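Local coordinates for acetyl-CoA C-acetyltransferase (Syntrophomonas wolfei subsp. wolfei, PDB 7N7Z), which probably catalyses the thiolase reaction, joining two acetyl-CoA molecules into acetoacetyl-CoA and releasing coenzyme A, or running in reverse, at residues G12-P17 / A38-E43; E54-T59 / E100-N105; L115-E120 / A257-F262. All blocks are in the same frame, centred on the assembly; numbering follows the deposited sequence.

Interaction 1 (G12-P17 / A38-E43); sequences GMARTP and ANAAIE
Ala14 is almost fully extended, with phi -162° and psi 156°, and this stretch of backbone turns its methyl group toward helix 30-45. Gly12, two residues back, is extended as well, and by the alternation along the strand its CA also faces the helix. Between them Met13 has CG anti to its own carbonyl carbon and leaves on the side away from helix 30-45, where its side chain packs against Ile368, Val369 and Tyr372 of helix 360-378.

The helix answers with its own small residues. Ala14 CB meets Ala40 CB tip to tip at 3.3 Å, tighter than usual van der Waals contact, and the same methyl lies 3.7 Å from Ala41 N. Ala41 sets its CB beside the strand backbone, 4.0 Å from Gly12 O, so this methyl rests mainly on the Gly12 peptide, with the Ala14 methyl a little farther off. At Gly12 the bare CA is 3.6 Å from Ala41 O; a methyl carbon built there would be only 2.2 Å from Ala41 O, a clash. With nothing larger than a methyl in between, the axes of strand 12-15 and helix 38-43 close to 6.0 Å and run nearly antiparallel, at 153°. The CA atoms of Met13 and Ala41 are 4.6 Å apart.

Arg15, like Met13, points away from the helix and forms salt bridges with Glu202 and Asp220. Ala41 also touches Ala259 of strand 254-264, so the helix spans more than one strand of the sheet. Strand, helix and the following strand 54-58, which runs parallel to the first, make a beta-alpha-beta crossover in the N-terminal half of the layered alpha/beta thiolase fold, with helix 30-45 covering the sheet face opposite helix 360-378.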
loop_
_atom_site.group_PDB
_atom_site.type_symbol
_atom_site.label_atom_id
_atom_site.label_comp_id
_atom_site.label_asym_id
_atom_site.label_seq_id
_atom_site.Cartn_x
_atom_site.Cartn_y
_atom_site.Cartn_z
ATOM N N GLY B 12 -24.056 -11.034 33.979
ATOM C CA GLY B 12 -22.869 -11.791 33.621
ATOM C C GLY B 12 -21.777 -10.858 33.153
ATOM O O GLY B 12 -22.046 -9.820 32.538
ATOM N N MET B 13 -20.532 -11.228 33.451
ATOM C CA MET B 13 -19.381 -10.403 33.114
ATOM C C MET B 13 -18.181 -11.297 32.852
ATOM O O MET B 13 -17.985 -12.300 33.541
ATOM C CB MET B 13 -19.055 -9.417 34.240
ATOM C CG MET B 13 -20.163 -8.426 34.530
ATOM S SD MET B 13 -19.740 -7.305 35.873
ATOM C CE MET B 13 -19.183 -5.883 34.952
ATOM N N ALA B 14 -17.374 -10.920 31.862
ATOM C CA ALA B 14 -16.185 -11.688 31.526
ATOM C C ALA B 14 -15.251 -10.821 30.697
ATOM O O ALA B 14 -15.670 -9.859 30.049
ATOM C CB ALA B 14 -16.537 -12.968 30.763
ATOM N N ARG B 15 -13.970 -11.178 30.737
ATOM C CA ARG B 15 -12.971 -10.559 29.883
ATOM C C ARG B 15 -11.907 -11.596 29.560
ATOM O O ARG B 15 -11.716 -12.568 30.296
ATOM C CB ARG B 15 -12.340 -9.323 30.540
ATOM C CG ARG B 15 -11.455 -9.605 31.754
ATOM C CD ARG B 15 -10.569 -8.404 32.067
ATOM N NE ARG B 15 -9.725 -8.610 33.241
ATOM C CZ ARG B 15 -8.453 -8.987 33.208
ATOM N NH1 ARG B 15 -7.836 -9.254 32.067
ATOM N NH2 ARG B 15 -7.781 -9.100 34.351
ATOM N N THR B 16 -11.228 -11.387 28.442
ATOM C CA THR B 16 -10.058 -12.180 28.110
ATOM C C THR B 16 -8.853 -11.612 28.842
ATOM O O THR B 16 -8.915 -10.524 29.420
ATOM C CB THR B 16 -9.830 -12.177 26.600
ATOM O OG1 THR B 16 -9.327 -10.899 26.192
ATOM C CG2 THR B 16 -11.126 -12.471 25.855
ATOM N N PRO B 17 -7.734 -12.332 28.853
ATOM C CA PRO B 17 -6.492 -11.731 29.345
ATOM C C PRO B 17 -6.110 -10.533 28.490
ATOM O O PRO B 17 -6.511 -10.409 27.331
ATOM C CB PRO B 17 -5.465 -12.865 29.218
ATOM C CG PRO B 17 -6.276 -14.119 29.176
ATOM C CD PRO B 17 -7.555 -13.746 28.482
ATOM N N ALA B 38 -17.939 -12.584 24.974
ATOM C CA ALA B 38 -19.396 -12.526 24.973
ATOM C C ALA B 38 -20.001 -13.854 25.411
ATOM O O ALA B 38 -20.935 -13.882 26.221
ATOM C CB ALA B 38 -19.906 -12.136 23.587
ATOM N N ASN B 39 -19.487 -14.966 24.879
ATOM C CA ASN B 39 -19.997 -16.275 25.276
ATOM C C ASN B 39 -19.803 -16.507 26.769
ATOM O O ASN B 39 -20.684 -17.056 27.440
ATOM C CB ASN B 39 -19.306 -17.373 24.469
ATOM C CG ASN B 39 -19.922 -17.562 23.099
ATOM O OD1 ASN B 39 -21.134 -17.428 22.925
ATOM N ND2 ASN B 39 -19.088 -17.875 22.115
ATOM N N ALA B 40 -18.654 -16.092 27.305
ATOM C CA ALA B 40 -18.406 -16.245 28.733
ATOM C C ALA B 40 -19.439 -15.483 29.551
ATOM O O ALA B 40 -20.037 -16.030 30.484
ATOM C CB ALA B 40 -16.993 -15.770 29.073
ATOM N N ALA B 41 -19.667 -14.214 29.211
ATOM C CA ALA B 41 -20.647 -13.424 29.948
ATOM C C ALA B 41 -22.042 -14.029 29.836
ATOM O O ALA B 41 -22.788 -14.073 30.821
ATOM C CB ALA B 41 -20.643 -11.982 29.441
ATOM N N ILE B 42 -22.407 -14.511 28.645
ATOM C CA ILE B 42 -23.744 -15.061 28.444
ATOM C C ILE B 42 -23.925 -16.333 29.263
ATOM O O ILE B 42 -24.945 -16.517 29.938
ATOM C CB ILE B 42 -24.005 -15.315 26.948
ATOM C CG1 ILE B 42 -24.147 -13.982 26.207
ATOM C CG2 ILE B 42 -25.254 -16.172 26.767
ATOM C CD1 ILE B 42 -24.197 -14.115 24.697
ATOM N N GLU B 43 -22.943 -17.234 29.214
ATOM C CA GLU B 43 -23.037 -18.463 29.993
ATOM C C GLU B 43 -23.099 -18.157 31.484
ATOM O O GLU B 43 -23.916 -18.730 32.215
ATOM C CB GLU B 43 -21.851 -19.376 29.695
ATOM C CG GLU B 43 -21.912 -20.686 30.457
ATOM C CD GLU B 43 -21.322 -20.572 31.848
ATOM O OE1 GLU B 43 -22.030 -20.838 32.837
ATOM O OE2 GLU B 43 -20.129 -20.240 31.948
#

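Interaction 2 (E54-T59 / E100-N105); sequences EIVGAT and EIACQN
Val56 carries the tight apolar part of this contact: its CG2, anti to the carbonyl carbon, packs 3.8 Å from Ala102 CB, and the small alanine lets the valine branch come close. The fit loosens beside it, where Val56 CG1 crosses Ile101 CG2 obliquely at 4.2 Å. Here helix 94-107 packs on the sheet of the N-terminal thiolase domain, segment 100-105 running nearly antiparallel to strand 54-58, at 156°.

The polar end is close but holds no direct bond between the two side chains. Glu54 takes the crowded first torsion, with CG between backbone N and carbonyl carbon (chi1 71°), and extends so that OE2 lies 3.7 Å from Asn105 CB, the carboxylate nearly perpendicular to the amide. That carboxylate bonds elsewhere: OE2 to Ser114 OG, and OE1 in a salt bridge to Arg97 of the second subunit, which closes this side in place of solvent. Asn105 turns back on its own helix, ND2 giving a bent bond of 3.2 Å to Ile101 O from above the carbonyl plane; that oxygen also accepts Asn105 N. A leucine in place of Asn105 would lose the ND2 bond and would probably disturb the packing beside the Glu54 carboxylate. With the arginine and serine at hand, Glu54 is likely to stay ionised though buried.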
loop_
_atom_site.group_PDB
_atom_site.type_symbol
_atom_site.label_atom_id
_atom_site.label_comp_id
_atom_site.label_asym_id
_atom_site.label_seq_id
_atom_site.Cartn_x
_atom_site.Cartn_y
_atom_site.Cartn_z
ATOM N N GLU B 54 -30.456 -7.143 21.973
ATOM C CA GLU B 54 -29.536 -6.368 21.153
ATOM C C GLU B 54 -28.110 -6.669 21.582
ATOM O O GLU B 54 -27.867 -7.316 22.603
ATOM C CB GLU B 54 -29.818 -4.864 21.269
ATOM C CG GLU B 54 -29.441 -4.268 22.628
ATOM C CD GLU B 54 -29.600 -2.761 22.678
ATOM O OE1 GLU B 54 -29.619 -2.127 21.604
ATOM O OE2 GLU B 54 -29.696 -2.210 23.794
ATOM N N ILE B 55 -27.168 -6.179 20.782
ATOM C CA ILE B 55 -25.767 -6.092 21.166
ATOM C C ILE B 55 -25.306 -4.668 20.897
ATOM O O ILE B 55 -25.539 -4.131 19.807
ATOM C CB ILE B 55 -24.883 -7.101 20.408
ATOM C CG1 ILE B 55 -23.430 -6.983 20.882
ATOM C CG2 ILE B 55 -24.976 -6.879 18.905
ATOM C CD1 ILE B 55 -22.490 -7.982 20.247
ATOM N N VAL B 56 -24.681 -4.051 21.893
ATOM C CA VAL B 56 -24.023 -2.760 21.739
ATOM C C VAL B 56 -22.526 -3.025 21.814
ATOM O O VAL B 56 -21.989 -3.317 22.891
ATOM C CB VAL B 56 -24.472 -1.753 22.806
ATOM C CG1 VAL B 56 -23.897 -0.378 22.508
ATOM C CG2 VAL B 56 -25.992 -1.697 22.873
ATOM N N GLY B 57 -21.854 -2.944 20.668
ATOM C CA GLY B 57 -20.447 -3.288 20.570
ATOM C C GLY B 57 -19.571 -2.052 20.650
ATOM O O GLY B 57 -19.806 -1.062 19.953
ATOM N N ALA B 58 -18.556 -2.127 21.503
ATOM C CA ALA B 58 -17.597 -1.049 21.684
ATOM C C ALA B 58 -16.257 -1.433 21.073
ATOM O O ALA B 58 -15.798 -2.570 21.223
ATOM C CB ALA B 58 -17.416 -0.719 23.167
ATOM N N THR B 59 -15.644 -0.482 20.377
ATOM C CA THR B 59 -14.308 -0.644 19.820
ATOM C C THR B 59 -13.852 0.708 19.297
ATOM O O THR B 59 -14.671 1.524 18.868
ATOM C CB THR B 59 -14.273 -1.688 18.695
ATOM O OG1 THR B 59 -12.918 -2.105 18.475
ATOM C CG2 THR B 59 -14.834 -1.111 17.401
ATOM N N GLU B 100 -23.632 2.514 28.733
ATOM C CA GLU B 100 -24.687 3.503 28.931
ATOM C C GLU B 100 -25.790 3.344 27.892
ATOM O O GLU B 100 -26.978 3.291 28.233
ATOM C CB GLU B 100 -24.100 4.914 28.878
ATOM C CG GLU B 100 -25.027 5.978 29.445
ATOM C CD GLU B 100 -24.480 7.385 29.292
ATOM O OE1 GLU B 100 -24.612 8.180 30.247
ATOM O OE2 GLU B 100 -23.927 7.702 28.217
ATOM N N ILE B 101 -25.414 3.271 26.613
ATOM C CA ILE B 101 -26.409 3.161 25.548
ATOM C C ILE B 101 -27.328 1.973 25.805
ATOM O O ILE B 101 -28.555 2.075 25.692
ATOM C CB ILE B 101 -25.717 3.049 24.177
ATOM C CG1 ILE B 101 -25.035 4.371 23.816
ATOM C CG2 ILE B 101 -26.725 2.658 23.103
ATOM C CD1 ILE B 101 -23.982 4.239 22.733
ATOM N N ALA B 102 -26.744 0.826 26.154
ATOM C CA ALA B 102 -27.550 -0.359 26.427
ATOM C C ALA B 102 -28.415 -0.165 27.666
ATOM O O ALA B 102 -29.604 -0.505 27.660
ATOM C CB ALA B 102 -26.646 -1.579 26.596
ATOM N N CYS B 103 -27.838 0.382 28.736
ATOM C CA CYS B 103 -28.589 0.532 29.978
ATOM C C CYS B 103 -29.746 1.509 29.808
ATOM O O CYS B 103 -30.853 1.262 30.300
ATOM C CB CYS B 103 -27.654 0.987 31.096
ATOM S SG CYS B 103 -26.527 -0.312 31.683
ATOM N N GLN B 104 -29.512 2.623 29.111
ATOM C CA GLN B 104 -30.587 3.588 28.899
ATOM C C GLN B 104 -31.678 3.014 28.006
ATOM O O GLN B 104 -32.853 3.364 28.165
ATOM C CB GLN B 104 -30.023 4.880 28.308
ATOM C CG GLN B 104 -29.161 5.660 29.293
ATOM C CD GLN B 104 -28.657 6.988 28.751
ATOM O OE1 GLN B 104 -28.241 7.857 29.517
ATOM N NE2 GLN B 104 -28.683 7.149 27.429
ATOM N N ASN B 105 -31.318 2.133 27.069
ATOM C CA ASN B 105 -32.339 1.405 26.322
ATOM C C ASN B 105 -33.176 0.540 27.256
ATOM O O ASN B 105 -34.395 0.428 27.088
ATOM C CB ASN B 105 -31.685 0.547 25.239
ATOM C CG ASN B 105 -31.756 1.185 23.866
ATOM O OD1 ASN B 105 -32.839 1.429 23.334
ATOM N ND2 ASN B 105 -30.596 1.457 23.283
#

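Interaction 3 (L115-E120 / A257-F262); sequences LVTAVE and AAAAVF
The Phe262 ring meets Val116 obliquely, its CE1 3.4 Å from Val116 CG2, the branch anti to the valine's carbonyl carbon. Thr99 and Cys103 of helix 94-107 also touch the phenylalanine, as does Val10 of strand 8-20.

The other flat groups are the peptide planes, joined in a regular antiparallel ladder. Val116 and Ala260 form one hydrogen-bonded pair: Val116 N reaches Ala260 O at 2.9 Å, almost straight at 172° and nearly along the C=O axis, while the return bond from Ala260 N to Val116 O, also 2.9 Å, is bent to 144°. Ala118 and Ala258 form the next, with Ala118 N to Ala258 O at 2.8 Å and Ala258 N to Ala118 O at a short 2.6 Å. Val116 O takes a second, weaker approach from Ala259 CA at 3.1 Å, a CA-H...O contact.

On the face carrying Leu115, Thr117 and Val119, packing pairs branched side chains with alanine methyls. Leu115, with CG anti to its backbone N, swings CD1 back over the neighbouring strand to 3.4 Å from Ala260 O. Val119 places CG2 anti to its N, and this branch lies 3.6 Å from Ala257 CB.

Helix 30-45 covers this face, Ala38 touching Thr117 while Leu33 and Ala37 touch Ala257. The other face lies under helix 94-107, whose Ala98 and Ala102 meet Val116. Strand 54-58 flanks segment 115-120 and strand 8-20 flanks segment 257-262, so the pair is interior to the sheet.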
loop_
_atom_site.group_PDB
_atom_site.type_symbol
_atom_site.label_atom_id
_atom_site.label_comp_id
_atom_site.label_asym_id
_atom_site.label_seq_id
_atom_site.Cartn_x
_atom_site.Cartn_y
_atom_site.Cartn_z
ATOM N N LEU B 115 -26.741 -7.176 25.376
ATOM C CA LEU B 115 -25.353 -7.608 25.427
ATOM C C LEU B 115 -24.457 -6.428 25.072
ATOM O O LEU B 115 -24.726 -5.708 24.105
ATOM C CB LEU B 115 -25.113 -8.769 24.462
ATOM C CG LEU B 115 -23.657 -9.193 24.260
ATOM C CD1 LEU B 115 -23.017 -9.589 25.583
ATOM C CD2 LEU B 115 -23.566 -10.333 23.257
ATOM N N VAL B 116 -23.410 -6.220 25.861
ATOM C CA VAL B 116 -22.417 -5.186 25.594
ATOM C C VAL B 116 -21.069 -5.872 25.426
ATOM O O VAL B 116 -20.617 -6.589 26.326
ATOM C CB VAL B 116 -22.359 -4.133 26.712
ATOM C CG1 VAL B 116 -21.267 -3.110 26.419
ATOM C CG2 VAL B 116 -23.705 -3.450 26.868
ATOM N N THR B 117 -20.439 -5.661 24.276
ATOM C CA THR B 117 -19.097 -6.157 24.012
ATOM C C THR B 117 -18.155 -4.975 23.835
ATOM O O THR B 117 -18.528 -3.953 23.249
ATOM C CB THR B 117 -19.057 -7.044 22.763
ATOM O OG1 THR B 117 -19.483 -6.292 21.622
ATOM C CG2 THR B 117 -19.956 -8.256 22.941
ATOM N N ALA B 118 -16.939 -5.118 24.353
ATOM C CA ALA B 118 -15.920 -4.079 24.260
ATOM C C ALA B 118 -14.603 -4.759 23.925
ATOM O O ALA B 118 -14.150 -5.628 24.675
ATOM C CB ALA B 118 -15.812 -3.288 25.566
ATOM N N VAL B 119 -13.994 -4.378 22.802
ATOM C CA VAL B 119 -12.843 -5.105 22.287
ATOM C C VAL B 119 -11.886 -4.137 21.609
ATOM O O VAL B 119 -12.292 -3.121 21.037
ATOM C CB VAL B 119 -13.272 -6.218 21.303
ATOM C CG1 VAL B 119 -13.930 -5.616 20.066
ATOM C CG2 VAL B 119 -12.071 -7.067 20.913
ATOM N N GLU B 120 -10.600 -4.470 21.680
ATOM C CA GLU B 120 -9.573 -3.771 20.914
ATOM C C GLU B 120 -8.426 -4.746 20.695
ATOM O O GLU B 120 -7.770 -5.156 21.657
ATOM C CB GLU B 120 -9.092 -2.516 21.634
ATOM C CG GLU B 120 -8.448 -1.492 20.708
ATOM C CD GLU B 120 -9.420 -0.949 19.683
ATOM O OE1 GLU B 120 -10.455 -0.387 20.093
ATOM O OE2 GLU B 120 -9.154 -1.087 18.470
ATOM N N ALA B 257 -10.720 -8.212 25.090
ATOM C CA ALA B 257 -12.153 -8.095 24.875
ATOM C C ALA B 257 -12.867 -8.349 26.194
ATOM O O ALA B 257 -12.516 -9.275 26.930
ATOM C CB ALA B 257 -12.656 -9.079 23.812
ATOM N N ALA B 258 -13.855 -7.511 26.491
ATOM C CA ALA B 258 -14.729 -7.688 27.639
ATOM C C ALA B 258 -16.176 -7.723 27.164
ATOM O O ALA B 258 -16.509 -7.216 26.089
ATOM C CB ALA B 258 -14.540 -6.569 28.670
ATOM N N ALA B 259 -17.036 -8.334 27.973
ATOM C CA ALA B 259 -18.449 -8.424 27.637
ATOM C C ALA B 259 -19.270 -8.461 28.916
ATOM O O ALA B 259 -18.775 -8.818 29.987
ATOM C CB ALA B 259 -18.744 -9.658 26.777
ATOM N N ALA B 260 -20.540 -8.087 28.788
ATOM C CA ALA B 260 -21.436 -8.049 29.933
ATOM C C ALA B 260 -22.870 -8.186 29.449
ATOM O O ALA B 260 -23.219 -7.723 28.360
ATOM C CB ALA B 260 -21.265 -6.754 30.736
ATOM N N VAL B 261 -23.693 -8.829 30.273
ATOM C CA VAL B 261 -25.117 -8.998 30.008
ATOM C C VAL B 261 -25.876 -8.125 30.996
ATOM O O VAL B 261 -25.797 -8.338 32.214
ATOM C CB VAL B 261 -25.548 -10.467 30.126
ATOM C CG1 VAL B 261 -27.050 -10.600 29.893
ATOM C CG2 VAL B 261 -24.769 -11.329 29.146
ATOM N N PHE B 262 -26.609 -7.145 30.477
ATOM C CA PHE B 262 -27.399 -6.234 31.287
ATOM C C PHE B 262 -28.875 -6.589 31.173
ATOM O O PHE B 262 -29.322 -7.150 30.168
ATOM C CB PHE B 262 -27.169 -4.782 30.859
ATOM C CG PHE B 262 -25.749 -4.323 31.032
ATOM C CD1 PHE B 262 -24.821 -4.508 30.022
ATOM C CD2 PHE B 262 -25.341 -3.716 32.206
ATOM C CE1 PHE B 262 -23.512 -4.093 30.178
ATOM C CE2 PHE B 262 -24.032 -3.299 32.369
ATOM C CZ PHE B 262 -23.118 -3.489 31.353
#

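In the fold
All three contacts share one sheet, in which strands 54-58, 113-121, 254-264 and 8-20 lie side by side. Interaction 3 is the middle pair. Interaction 1 joins it through probable hydrogen bonds of 2.9 Å from Thr16 N to Ala257 O and from Ala259 N to Ala14 O; interaction 2 joins its other side, with Val56 N 2.8 Å from Leu115 O. Interactions 1 and 2 do not touch, their centres 16 Å apart, and their helices cover opposite faces. Closest to the predicted active site is interaction 3: the Ala118 side chain is about 10 Å from that of His358 and about 11 Å from that of Cys92.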